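Local coordinates for FAD dependent oxidoreductase domain-containing protein (Deinococcus radiodurans R1, PDB 3C4N), which is of unknown function but binds ADP in a Rossmann-type fold and probably acts as an FAD-dependent oxidoreductase, at residues A[52-56]-A[181-187]; A[109-114]-A[177-181]; A[142-148]-A[267-271]; A[254-258]-A[312-317]; A[349-353]-A[374-378]. All coordinates share one frame; numbering follows the deposited sequence.

Interaction 1: residues A[52-56]-A[181-187]; sequences AFYLR and QAIGQGA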
# COMPACT_ATOMS: atom_id res chain seq x y z
N ALA A 52 4.39 -12.73 -3.41
CA ALA A 52 4.62 -11.49 -4.17
C ALA A 52 6.03 -10.98 -3.90
O ALA A 52 6.68 -10.45 -4.80
CB ALA A 52 3.59 -10.43 -3.80
N PHE A 53 6.49 -11.15 -2.67
CA PHE A 53 7.84 -10.72 -2.32
C PHE A 53 8.88 -11.54 -3.09
O PHE A 53 9.75 -10.98 -3.76
CB PHE A 53 8.06 -10.86 -0.82
CG PHE A 53 9.48 -10.67 -0.40
CD1 PHE A 53 10.10 -9.44 -0.56
CD2 PHE A 53 10.20 -11.73 0.14
CE1 PHE A 53 11.44 -9.26 -0.18
CE2 PHE A 53 11.53 -11.56 0.52
CZ PHE A 53 12.15 -10.33 0.36
N TYR A 54 8.77 -12.87 -3.03
CA TYR A 54 9.73 -13.73 -3.72
C TYR A 54 9.70 -13.53 -5.23
O TYR A 54 10.74 -13.63 -5.89
CB TYR A 54 9.49 -15.20 -3.39
CG TYR A 54 9.73 -15.56 -1.94
CD1 TYR A 54 10.94 -15.26 -1.32
CD2 TYR A 54 8.74 -16.19 -1.19
CE1 TYR A 54 11.17 -15.58 0.02
CE2 TYR A 54 8.95 -16.52 0.14
CZ TYR A 54 10.15 -16.22 0.75
OH TYR A 54 10.34 -16.54 2.08
N LEU A 55 8.53 -13.24 -5.79
CA LEU A 55 8.45 -13.00 -7.21
C LEU A 55 9.13 -11.69 -7.60
O LEU A 55 9.70 -11.59 -8.68
CB LEU A 55 6.99 -13.00 -7.68
CG LEU A 55 6.39 -14.39 -7.83
CD1 LEU A 55 4.88 -14.28 -8.02
CD2 LEU A 55 7.04 -15.10 -9.03
N ARG A 56 9.08 -10.70 -6.71
CA ARG A 56 9.72 -9.42 -7.00
C ARG A 56 11.23 -9.57 -7.04
O ARG A 56 11.92 -8.82 -7.73
CB ARG A 56 9.35 -8.34 -5.97
CG ARG A 56 7.89 -7.91 -5.98
CD ARG A 56 7.43 -7.50 -7.36
NE ARG A 56 8.22 -6.41 -7.91
CZ ARG A 56 8.19 -6.05 -9.19
NH1 ARG A 56 7.40 -6.68 -10.04
NH2 ARG A 56 8.93 -5.05 -9.63
N GLN A 181 8.17 -4.96 1.66
CA GLN A 181 9.33 -5.22 0.83
C GLN A 181 8.93 -5.43 -0.64
O GLN A 181 9.65 -4.99 -1.54
CB GLN A 181 10.08 -6.46 1.34
CG GLN A 181 10.91 -6.25 2.60
CD GLN A 181 11.82 -5.04 2.51
OE1 GLN A 181 11.42 -3.93 2.87
NE2 GLN A 181 13.04 -5.24 2.01
N ALA A 182 7.80 -6.09 -0.87
CA ALA A 182 7.34 -6.33 -2.24
C ALA A 182 6.97 -5.01 -2.91
O ALA A 182 7.26 -4.78 -4.09
CB ALA A 182 6.12 -7.26 -2.23
N ILE A 183 6.33 -4.14 -2.13
CA ILE A 183 5.92 -2.81 -2.59
C ILE A 183 7.14 -1.94 -2.83
O ILE A 183 7.17 -1.16 -3.79
CB ILE A 183 5.03 -2.11 -1.55
CG1 ILE A 183 3.69 -2.84 -1.42
CG2 ILE A 183 4.84 -0.67 -1.95
CD1 ILE A 183 2.92 -2.52 -0.13
N GLY A 184 8.13 -2.06 -1.96
CA GLY A 184 9.34 -1.28 -2.11
C GLY A 184 10.13 -1.79 -3.29
O GLY A 184 11.14 -1.21 -3.66
N GLN A 185 9.68 -2.91 -3.86
CA GLN A 185 10.36 -3.47 -5.00
C GLN A 185 9.57 -3.28 -6.27
O GLN A 185 9.82 -3.95 -7.27
CB GLN A 185 10.65 -4.95 -4.78
CG GLN A 185 11.54 -5.22 -3.60
CD GLN A 185 12.86 -4.51 -3.71
OE1 GLN A 185 13.64 -4.78 -4.62
NE2 GLN A 185 13.11 -3.58 -2.78
N GLY A 186 8.62 -2.36 -6.24
CA GLY A 186 7.84 -2.07 -7.43
C GLY A 186 6.62 -2.93 -7.68
O GLY A 186 6.14 -3.06 -8.81
N ALA A 187 6.11 -3.54 -6.62
CA ALA A 187 4.92 -4.37 -6.77
C ALA A 187 3.71 -3.44 -6.78
O ALA A 187 3.60 -2.55 -5.93
CB ALA A 187 4.81 -5.35 -5.61
O HOH W 1 13.83 -7.02 -6.96
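R56, on helix 46-58, reaches over to the Schellman motif that ends helix 171-183, two helices of the Rossmann-type nucleotide-binding part of the chain. Its CB packs on CB of Q185. CG, set beside the backbone N (chi1 -67°), lies against the carbonyl O of A182 and the methyl of A187, and CD continues along A187, 3.8 Å from its CB. Bends at chi2 and chi3 then fold the chain back so that the guanidinium meets the turn side-on: NE and NH2 both donate to the backbone O of Q185, NH2 at 2.8 Å and NE at 3.0 Å. The acceptor lies close to the guanidinium plane, while G186 O sits over one face. G186, at positive phi, is the C-prime residue; A187 N bonds back to A182 O and G186 N to I183 O. Earlier in helix 171-183, the methyl of A182 nestles against A52 and the backbone of F53, and the F53 ring, swung anti to its own N (chi1 170°), brings CE1 within 3.5 Å of Q181 CB. L64 of strand 64-67 packs on A52, R56 and A187. One water donates both to R56 O and, at 3.2 Å, to Q185 OE1.

Interaction 2: residues A[109-114]-A[177-181]; sequences ALGSGK and LAAQQ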
# COMPACT_ATOMS: atom_id res chain seq x y z
N ALA A 109 14.81 -12.94 8.59
CA ALA A 109 13.82 -11.94 8.17
C ALA A 109 13.68 -11.87 6.64
O ALA A 109 13.54 -10.79 6.08
CB ALA A 109 14.20 -10.57 8.73
N LEU A 110 13.72 -13.03 5.98
CA LEU A 110 13.59 -13.13 4.51
C LEU A 110 14.81 -12.56 3.81
O LEU A 110 14.80 -12.37 2.59
CB LEU A 110 12.34 -12.38 4.03
CG LEU A 110 11.02 -12.75 4.71
CD1 LEU A 110 9.89 -11.82 4.26
CD2 LEU A 110 10.70 -14.19 4.40
N GLY A 111 15.86 -12.27 4.58
CA GLY A 111 17.07 -11.71 4.01
C GLY A 111 16.87 -10.30 3.49
O GLY A 111 17.47 -9.92 2.49
N SER A 112 16.04 -9.52 4.17
CA SER A 112 15.75 -8.15 3.75
C SER A 112 16.42 -7.10 4.62
O SER A 112 16.08 -5.92 4.54
CB SER A 112 14.25 -7.91 3.79
OG SER A 112 13.81 -7.93 5.13
N GLY A 113 17.34 -7.53 5.47
CA GLY A 113 18.01 -6.60 6.35
C GLY A 113 17.01 -5.93 7.28
O GLY A 113 17.35 -4.98 7.98
N LYS A 114 15.77 -6.42 7.30
CA LYS A 114 14.74 -5.85 8.16
C LYS A 114 14.64 -6.58 9.49
O LYS A 114 15.29 -7.61 9.72
CB LYS A 114 13.39 -5.88 7.44
CG LYS A 114 13.25 -4.90 6.27
CD LYS A 114 13.37 -3.46 6.75
CE LYS A 114 13.05 -2.44 5.65
NZ LYS A 114 14.13 -2.24 4.67
N LEU A 177 5.73 -7.34 6.59
CA LEU A 177 7.11 -7.19 6.15
C LEU A 177 7.25 -7.61 4.70
O LEU A 177 7.88 -6.92 3.90
CB LEU A 177 8.04 -8.05 7.00
CG LEU A 177 9.46 -8.25 6.46
CD1 LEU A 177 10.17 -6.92 6.30
CD2 LEU A 177 10.21 -9.15 7.40
N ALA A 178 6.66 -8.74 4.37
CA ALA A 178 6.74 -9.26 3.02
C ALA A 178 6.04 -8.31 2.06
O ALA A 178 6.57 -7.99 1.00
CB ALA A 178 6.13 -10.64 2.95
N ALA A 179 4.85 -7.86 2.42
CA ALA A 179 4.13 -6.95 1.54
C ALA A 179 4.96 -5.66 1.38
O ALA A 179 5.21 -5.22 0.27
CB ALA A 179 2.75 -6.64 2.10
N GLN A 180 5.39 -5.08 2.49
CA GLN A 180 6.17 -3.86 2.43
C GLN A 180 7.33 -3.95 1.46
O GLN A 180 7.46 -3.14 0.54
CB GLN A 180 6.67 -3.49 3.82
CG GLN A 180 5.54 -3.02 4.70
CD GLN A 180 6.00 -2.58 6.05
OE1 GLN A 180 6.93 -3.15 6.62
NE2 GLN A 180 5.34 -1.55 6.60
N GLN A 181 8.17 -4.96 1.66
CA GLN A 181 9.33 -5.22 0.83
C GLN A 181 8.93 -5.43 -0.64
O GLN A 181 9.65 -4.99 -1.54
CB GLN A 181 10.08 -6.46 1.34
CG GLN A 181 10.91 -6.25 2.60
CD GLN A 181 11.82 -5.04 2.51
OE1 GLN A 181 11.42 -3.93 2.87
NE2 GLN A 181 13.04 -5.24 2.01
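L177 fits its two methyls into the loop 109-114. CD1 meets the start of the K114 side chain, 3.6 Å from its CB, while CD2 lies 4.1 Å from L110 CD1 and also approaches A109 O. The two leucines run alongside each other, pointing opposite ways, and L110 CD1 touches A178 CB. One helical turn beyond L177, the side chain of Q181 packs on S112 CB and on the aliphatic part of K114, whose chain, bent at chi2, runs across it. No hydrogen bond joins the segments. The loop follows helix 96-107, which ends in a Schellman motif with A109 as its C-prime residue, at positive phi. The chain then bends in what may be an ST turn, with K114 N 3.3 Å from S112 OG, though that nitrogen is too crowded for the bond to be sure. With chi1 at 67°, the same OG points back to A109 O and donates to it at 3.0 Å, nearly in line with the carbonyl (165°). Beyond this shell, F53 and Y54 of helix 46-58 pack on L110, and L116 lies against A109 and L177. G184 of the second subunit packs on K114 and Q181.

Interaction 3: residues A[142-148]-A[267-271]; sequences LADFPEA and QTPVL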
# COMPACT_ATOMS: atom_id res chain seq x y z
N LEU A 142 9.63 -28.48 32.82
CA LEU A 142 9.15 -27.22 33.36
C LEU A 142 9.96 -26.80 34.58
O LEU A 142 9.47 -26.08 35.45
CB LEU A 142 7.66 -27.34 33.71
CG LEU A 142 6.64 -27.00 32.61
CD1 LEU A 142 7.27 -27.14 31.24
CD2 LEU A 142 5.42 -27.89 32.75
N ALA A 143 11.20 -27.27 34.64
CA ALA A 143 12.09 -26.95 35.75
C ALA A 143 12.13 -25.45 35.99
O ALA A 143 11.69 -24.98 37.03
CB ALA A 143 13.49 -27.46 35.46
N ASP A 144 12.64 -24.70 35.03
CA ASP A 144 12.73 -23.26 35.21
C ASP A 144 11.52 -22.51 34.66
O ASP A 144 11.59 -21.31 34.39
CB ASP A 144 14.00 -22.71 34.58
CG ASP A 144 14.53 -21.49 35.32
OD1 ASP A 144 15.20 -20.65 34.69
OD2 ASP A 144 14.29 -21.39 36.54
N PHE A 145 10.41 -23.21 34.50
CA PHE A 145 9.21 -22.59 33.97
C PHE A 145 8.00 -22.95 34.85
O PHE A 145 7.12 -23.70 34.44
CB PHE A 145 9.00 -23.07 32.54
CG PHE A 145 10.20 -22.85 31.64
CD1 PHE A 145 10.70 -21.57 31.44
CD2 PHE A 145 10.80 -23.92 30.98
CE1 PHE A 145 11.79 -21.35 30.59
CE2 PHE A 145 11.89 -23.71 30.14
CZ PHE A 145 12.38 -22.43 29.94
N PRO A 146 7.94 -22.39 36.06
CA PRO A 146 6.84 -22.65 36.99
C PRO A 146 5.49 -22.09 36.56
O PRO A 146 4.45 -22.66 36.89
CB PRO A 146 7.34 -22.00 38.29
CG PRO A 146 8.10 -20.82 37.78
CD PRO A 146 8.90 -21.44 36.65
N GLU A 147 5.50 -20.98 35.84
CA GLU A 147 4.25 -20.36 35.41
C GLU A 147 3.48 -21.25 34.43
O GLU A 147 2.29 -21.05 34.20
CB GLU A 147 4.50 -18.98 34.80
CG GLU A 147 5.19 -18.96 33.43
CD GLU A 147 6.63 -19.44 33.46
OE1 GLU A 147 7.20 -19.59 34.56
OE2 GLU A 147 7.18 -19.67 32.37
N ALA A 148 4.18 -22.23 33.86
CA ALA A 148 3.58 -23.16 32.90
C ALA A 148 3.15 -24.43 33.62
O ALA A 148 2.30 -25.17 33.13
CB ALA A 148 4.58 -23.49 31.80
N GLN A 267 9.95 -16.33 27.71
CA GLN A 267 10.66 -17.56 27.45
C GLN A 267 9.92 -18.80 27.92
O GLN A 267 10.47 -19.90 27.92
CB GLN A 267 12.04 -17.47 28.09
CG GLN A 267 12.02 -16.90 29.49
CD GLN A 267 13.39 -16.41 29.92
OE1 GLN A 267 13.61 -16.12 31.10
NE2 GLN A 267 14.32 -16.31 28.96
N THR A 268 8.66 -18.63 28.31
CA THR A 268 7.84 -19.76 28.74
C THR A 268 7.51 -20.55 27.48
O THR A 268 6.96 -20.02 26.52
CB THR A 268 6.54 -19.31 29.47
OG1 THR A 268 5.67 -20.44 29.61
CG2 THR A 268 5.83 -18.23 28.71
N PRO A 269 7.85 -21.85 27.49
CA PRO A 269 7.60 -22.75 26.35
C PRO A 269 6.16 -22.89 25.87
O PRO A 269 5.21 -22.63 26.61
CB PRO A 269 8.21 -24.07 26.83
CG PRO A 269 8.10 -23.99 28.32
CD PRO A 269 8.44 -22.56 28.63
N VAL A 270 6.02 -23.27 24.61
CA VAL A 270 4.70 -23.49 24.01
C VAL A 270 4.30 -24.87 24.52
O VAL A 270 5.14 -25.77 24.62
CB VAL A 270 4.78 -23.53 22.45
CG1 VAL A 270 3.42 -23.86 21.87
CG2 VAL A 270 5.26 -22.19 21.92
N LEU A 271 3.03 -25.04 24.87
CA LEU A 271 2.54 -26.32 25.38
C LEU A 271 1.41 -26.83 24.51
O LEU A 271 0.63 -26.04 23.97
CB LEU A 271 2.04 -26.15 26.81
CG LEU A 271 3.06 -25.62 27.83
CD1 LEU A 271 2.32 -24.99 29.01
CD2 LEU A 271 3.97 -26.75 28.28
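F145 lays one face of its ring over the CD of P269: this carbon stands 3.6 Å from the ring centroid and 15° off the normal, a CH-pi contact. The ring gets there because its CG sits beside the backbone N (chi1 -54°), which turns it from the end of the L142-F145 type I turn onto the proline. Farther along the ring, CE1 comes obliquely within 3.3 Å of the carbonyl O of Q267. E147 adopts a less usual shape: CG lies between its own N and carbonyl carbon (chi1 71°), and a second bend at chi2 turns the carboxylate back across T268. OE2 comes near T268 OG1, but the angle is too poor for a hydrogen bond. T268 OG1 also lies 3.9 Å from A148 CB. The A148 methyl is likewise 3.9 Å from L271 CD1, and L142 CD1 adds a looser apolar contact to P269 CG at 4.4 Å. No hydrogen bond crosses between the segments. The turn follows helix 138-141 and leads into the short, weakly bonded helix 146-149, packing on the entry to strand 270-273. That strand runs parallel to strand 118-127 and antiparallel to 276-281 in the mixed sheet; L124 lies against L142, P122 against P269, and Y285 of strand 284-288 against both E147 and T268.

Interaction 4: residues A[254-258]-A[312-317]; sequences YRQFP and GLRREL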
# COMPACT_ATOMS: atom_id res chain seq x y z
N TYR A 254 -13.35 -23.34 10.56
CA TYR A 254 -13.36 -22.12 11.34
C TYR A 254 -12.78 -22.45 12.69
O TYR A 254 -13.27 -23.32 13.42
CB TYR A 254 -14.76 -21.59 11.54
CG TYR A 254 -14.80 -20.28 12.30
CD1 TYR A 254 -14.26 -19.12 11.74
CD2 TYR A 254 -15.41 -20.19 13.54
CE1 TYR A 254 -14.35 -17.90 12.41
CE2 TYR A 254 -15.50 -18.98 14.21
CZ TYR A 254 -14.98 -17.84 13.64
OH TYR A 254 -15.15 -16.63 14.26
N ARG A 255 -11.72 -21.73 13.04
CA ARG A 255 -11.03 -21.94 14.29
C ARG A 255 -11.01 -20.65 15.09
O ARG A 255 -10.72 -19.58 14.56
CB ARG A 255 -9.62 -22.41 14.01
CG ARG A 255 -8.76 -22.60 15.23
CD ARG A 255 -7.32 -22.76 14.79
NE ARG A 255 -6.81 -24.10 15.04
CZ ARG A 255 -5.68 -24.57 14.52
NH1 ARG A 255 -4.95 -23.80 13.72
NH2 ARG A 255 -5.28 -25.79 14.82
N GLN A 256 -11.31 -20.78 16.37
CA GLN A 256 -11.34 -19.64 17.27
C GLN A 256 -10.05 -19.63 18.08
O GLN A 256 -9.41 -20.66 18.25
CB GLN A 256 -12.55 -19.77 18.20
CG GLN A 256 -13.86 -19.97 17.45
CD GLN A 256 -15.04 -20.14 18.39
OE1 GLN A 256 -15.15 -21.14 19.11
NE2 GLN A 256 -15.93 -19.15 18.38
N PHE A 257 -9.66 -18.45 18.57
CA PHE A 257 -8.43 -18.35 19.35
C PHE A 257 -8.66 -17.64 20.68
O PHE A 257 -8.03 -16.60 20.97
CB PHE A 257 -7.35 -17.61 18.55
CG PHE A 257 -7.11 -18.18 17.18
CD1 PHE A 257 -7.97 -17.89 16.13
CD2 PHE A 257 -6.01 -19.00 16.93
CE1 PHE A 257 -7.74 -18.39 14.85
CE2 PHE A 257 -5.77 -19.51 15.66
CZ PHE A 257 -6.63 -19.20 14.61
N PRO A 258 -9.54 -18.18 21.53
CA PRO A 258 -9.79 -17.54 22.83
C PRO A 258 -8.51 -17.36 23.64
O PRO A 258 -7.59 -18.18 23.57
CB PRO A 258 -10.80 -18.48 23.49
CG PRO A 258 -10.52 -19.81 22.86
CD PRO A 258 -10.27 -19.46 21.42
N GLY A 312 -19.20 -18.13 23.82
CA GLY A 312 -18.82 -17.82 22.45
C GLY A 312 -18.03 -18.91 21.73
O GLY A 312 -17.73 -18.76 20.55
N LEU A 313 -17.72 -19.99 22.44
CA LEU A 313 -16.96 -21.11 21.90
C LEU A 313 -17.84 -22.19 21.28
O LEU A 313 -18.90 -22.52 21.82
CB LEU A 313 -16.10 -21.72 23.01
CG LEU A 313 -14.95 -20.88 23.58
CD1 LEU A 313 -15.49 -19.60 24.16
CD2 LEU A 313 -14.21 -21.67 24.65
N ARG A 314 -17.41 -22.75 20.15
CA ARG A 314 -18.17 -23.80 19.47
C ARG A 314 -18.29 -25.02 20.36
O ARG A 314 -17.43 -25.27 21.21
CB ARG A 314 -17.50 -24.22 18.16
CG ARG A 314 -17.23 -23.07 17.23
CD ARG A 314 -17.15 -23.50 15.79
NE ARG A 314 -16.22 -24.54 15.50
CZ ARG A 314 -16.32 -25.60 14.71
NH1 ARG A 314 -17.38 -25.93 13.99
NH2 ARG A 314 -15.22 -26.32 14.63
N ARG A 315 -19.37 -25.76 20.16
CA ARG A 315 -19.64 -26.96 20.94
C ARG A 315 -18.41 -27.88 20.98
O ARG A 315 -18.02 -28.36 22.05
CB ARG A 315 -20.85 -27.70 20.34
CG ARG A 315 -21.18 -29.06 20.96
CD ARG A 315 -22.32 -29.76 20.18
NE ARG A 315 -22.07 -29.79 18.74
CZ ARG A 315 -21.15 -30.55 18.14
NH1 ARG A 315 -20.38 -31.36 18.86
NH2 ARG A 315 -20.99 -30.48 16.83
N GLU A 316 -17.78 -28.08 19.84
CA GLU A 316 -16.61 -28.95 19.78
C GLU A 316 -15.45 -28.49 20.65
O GLU A 316 -14.78 -29.32 21.27
CB GLU A 316 -16.15 -29.11 18.35
CG GLU A 316 -17.10 -29.97 17.54
CD GLU A 316 -16.46 -30.47 16.28
OE1 GLU A 316 -16.18 -29.63 15.40
OE2 GLU A 316 -16.24 -31.70 16.17
N LEU A 317 -15.21 -27.19 20.70
CA LEU A 317 -14.12 -26.67 21.51
C LEU A 317 -14.49 -26.87 22.98
O LEU A 317 -13.65 -27.25 23.80
CB LEU A 317 -13.90 -25.18 21.23
CG LEU A 317 -12.47 -24.66 21.41
CD1 LEU A 317 -12.49 -23.13 21.44
CD2 LEU A 317 -11.85 -25.18 22.69
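The N-terminal end of helix 315-324 is held to strand 251-260 by the side-chain amide of Q256, which uses both of its polar atoms. Q256 NE2 donates to the backbone O of G312 at 2.8 Å, and Q256 OE1 accepts from R314 N at 3.0 Å, a fairly straight bond (157°). The amide thus spans the two residues flanking L313, whose CA comes 3.3 Å from OE1. This reach comes from an extended chain: CD is anti to CA (chi2 178°) after a first torsion that places CG beside the backbone N. Q256 is buried, and main-chain groups satisfy both ends of its amide. R314, whose backbone N takes part, is the helix N-cap, and its side chain crosses the glutamine, with CG 3.4 Å from Q256 OE1 and the amide and guanidinium planes nearly perpendicular (83°). R314 CD comes to the edge of the Y254 ring. The guanidinium has its strongest partners outside the two segments: NH1 forms a salt bridge with D295 OD1 and a hydrogen bond with Y299 OH, and D295 OD2 accepts from Y254 N. E316 OE1 offers R314 NH2 a charge-only contact at 3.5 Å, well out of the guanidinium plane. In the first turn of the helix, L317 CD1 meets the P258 ring at CG, 4.1 Å away. Beside the strand in the sheet, A348 and P346 pair with the backbones of R255 and F257.

Interaction 5: residues A[349-353]-A[374-378]; sequences WLALP and LGGPL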
# COMPACT_ATOMS: atom_id res chain seq x y z
N TRP A 349 -11.21 -18.15 9.26
CA TRP A 349 -11.36 -19.35 8.44
C TRP A 349 -10.01 -19.76 7.86
O TRP A 349 -9.31 -18.94 7.25
CB TRP A 349 -12.35 -19.12 7.30
CG TRP A 349 -13.78 -19.06 7.73
CD1 TRP A 349 -14.49 -17.94 8.08
CD2 TRP A 349 -14.68 -20.16 7.85
NE1 TRP A 349 -15.78 -18.29 8.40
CE2 TRP A 349 -15.93 -19.64 8.26
CE3 TRP A 349 -14.56 -21.54 7.64
CZ2 TRP A 349 -17.05 -20.46 8.47
CZ3 TRP A 349 -15.68 -22.35 7.85
CH2 TRP A 349 -16.90 -21.81 8.26
N LEU A 350 -9.63 -21.01 8.06
CA LEU A 350 -8.37 -21.52 7.53
C LEU A 350 -8.65 -22.56 6.48
O LEU A 350 -9.57 -23.37 6.62
CB LEU A 350 -7.50 -22.14 8.62
CG LEU A 350 -6.73 -21.18 9.55
CD1 LEU A 350 -7.69 -20.58 10.57
CD2 LEU A 350 -5.63 -21.96 10.27
N ALA A 351 -7.88 -22.53 5.40
CA ALA A 351 -8.04 -23.50 4.34
C ALA A 351 -7.49 -24.82 4.83
O ALA A 351 -6.57 -24.87 5.65
CB ALA A 351 -7.30 -23.07 3.08
N LEU A 352 -8.10 -25.88 4.34
CA LEU A 352 -7.72 -27.24 4.64
C LEU A 352 -7.44 -27.87 3.28
O LEU A 352 -8.36 -28.16 2.51
CB LEU A 352 -8.86 -27.96 5.35
CG LEU A 352 -8.60 -28.21 6.83
CD1 LEU A 352 -8.20 -26.91 7.51
CD2 LEU A 352 -9.83 -28.80 7.48
N PRO A 353 -6.15 -28.04 2.95
CA PRO A 353 -5.83 -28.64 1.65
C PRO A 353 -6.39 -30.06 1.59
O PRO A 353 -6.22 -30.85 2.53
CB PRO A 353 -4.30 -28.59 1.62
CG PRO A 353 -3.95 -27.46 2.57
CD PRO A 353 -4.93 -27.68 3.68
N LEU A 374 -2.19 -22.50 -1.17
CA LEU A 374 -2.84 -22.80 0.08
C LEU A 374 -1.82 -22.84 1.20
O LEU A 374 -0.71 -23.38 1.04
CB LEU A 374 -3.57 -24.15 -0.02
CG LEU A 374 -5.08 -24.18 -0.30
CD1 LEU A 374 -5.47 -23.04 -1.19
CD2 LEU A 374 -5.47 -25.52 -0.90
N GLY A 375 -2.19 -22.25 2.33
CA GLY A 375 -1.36 -22.22 3.52
C GLY A 375 -1.86 -23.33 4.43
O GLY A 375 -1.40 -24.46 4.30
N GLY A 376 -2.79 -23.03 5.34
CA GLY A 376 -3.32 -24.07 6.21
C GLY A 376 -2.75 -24.17 7.62
O GLY A 376 -1.81 -23.44 7.97
N PRO A 377 -3.28 -25.09 8.45
CA PRO A 377 -2.85 -25.31 9.85
C PRO A 377 -1.36 -25.50 10.09
O PRO A 377 -0.90 -25.42 11.23
CB PRO A 377 -3.67 -26.53 10.27
CG PRO A 377 -4.92 -26.40 9.46
CD PRO A 377 -4.38 -26.00 8.10
N LEU A 378 -0.59 -25.75 9.04
CA LEU A 378 0.85 -25.93 9.25
C LEU A 378 1.66 -24.77 8.65
O LEU A 378 2.90 -24.80 8.65
CB LEU A 378 1.34 -27.26 8.67
CG LEU A 378 0.79 -28.55 9.31
CD1 LEU A 378 1.28 -29.74 8.52
CD2 LEU A 378 1.22 -28.68 10.75
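Residues 350-353, at the end of strand 347-352, and the loop 374-377 run at 114° to each other, approaching most closely where the CA atoms of A351 and G376 are 5.1 Å apart. No conventional hydrogen bond joins them; in its place, G376 CA points a hydrogen at A351 O, 3.4 Å away with an angle of 133° at the hydrogen. The same carbonyl O also receives P377 CD at 3.5 Å, so one backbone oxygen is lined by two carbons of the loop. G376 has a positive phi that suits glycine, and its CA sits close against A351 O. Around this centre the contact is apolar. L352 has its CB turned from the loop, yet its branched end returns to it: CD1 lies 3.8 Å from P377 CG, the leucine and the proline ring crossing at about a right angle. L350 lays CD2 against the peptide between G376 and P377. On the other flank, L374 serves two neighbours, with CG 4.2 Å from A351 CB and CD2 4.1 Å from P353 CB. Q362 of strand 362-367 packs on both L374 and P353, while A253 of strand 251-260 lies against L352. The loop leads from strand 370-374 of the nucleotide-binding sheet to L378, the N-cap of helix 379-398, whereas strand 347-352 belongs to the other large sheet. The contact therefore joins the two sheets beside the nucleotide: G375 lies about 4 Å from the bound ADP, in the Rossmann-type FAD-binding fold probably shared with related oxidoreductases.

How the interactions relate
From the N terminus, 52-56 opens the loop that interaction 1 closes at 181-187, and interaction 2 (109-114 with 177-181) is nested inside it. They share Q181 and helix 171-183, touch each other, and both reach the second subunit. Interaction 3 opens at 142-148, inside both of these loops, and closes at 267-271, crossing both. It also crosses interaction 4, which runs from 254-258 to 312-317; both reach the same mixed sheet. Interaction 5 follows in series, its strand 347-352 neighbouring strand 251-260 of interaction 4. It joins that sheet to the nucleotide-binding one, beside which interaction 1 packs helix 46-58 on the end of helix 171-183 and interaction 2 packs loop 109-114 on that same helix.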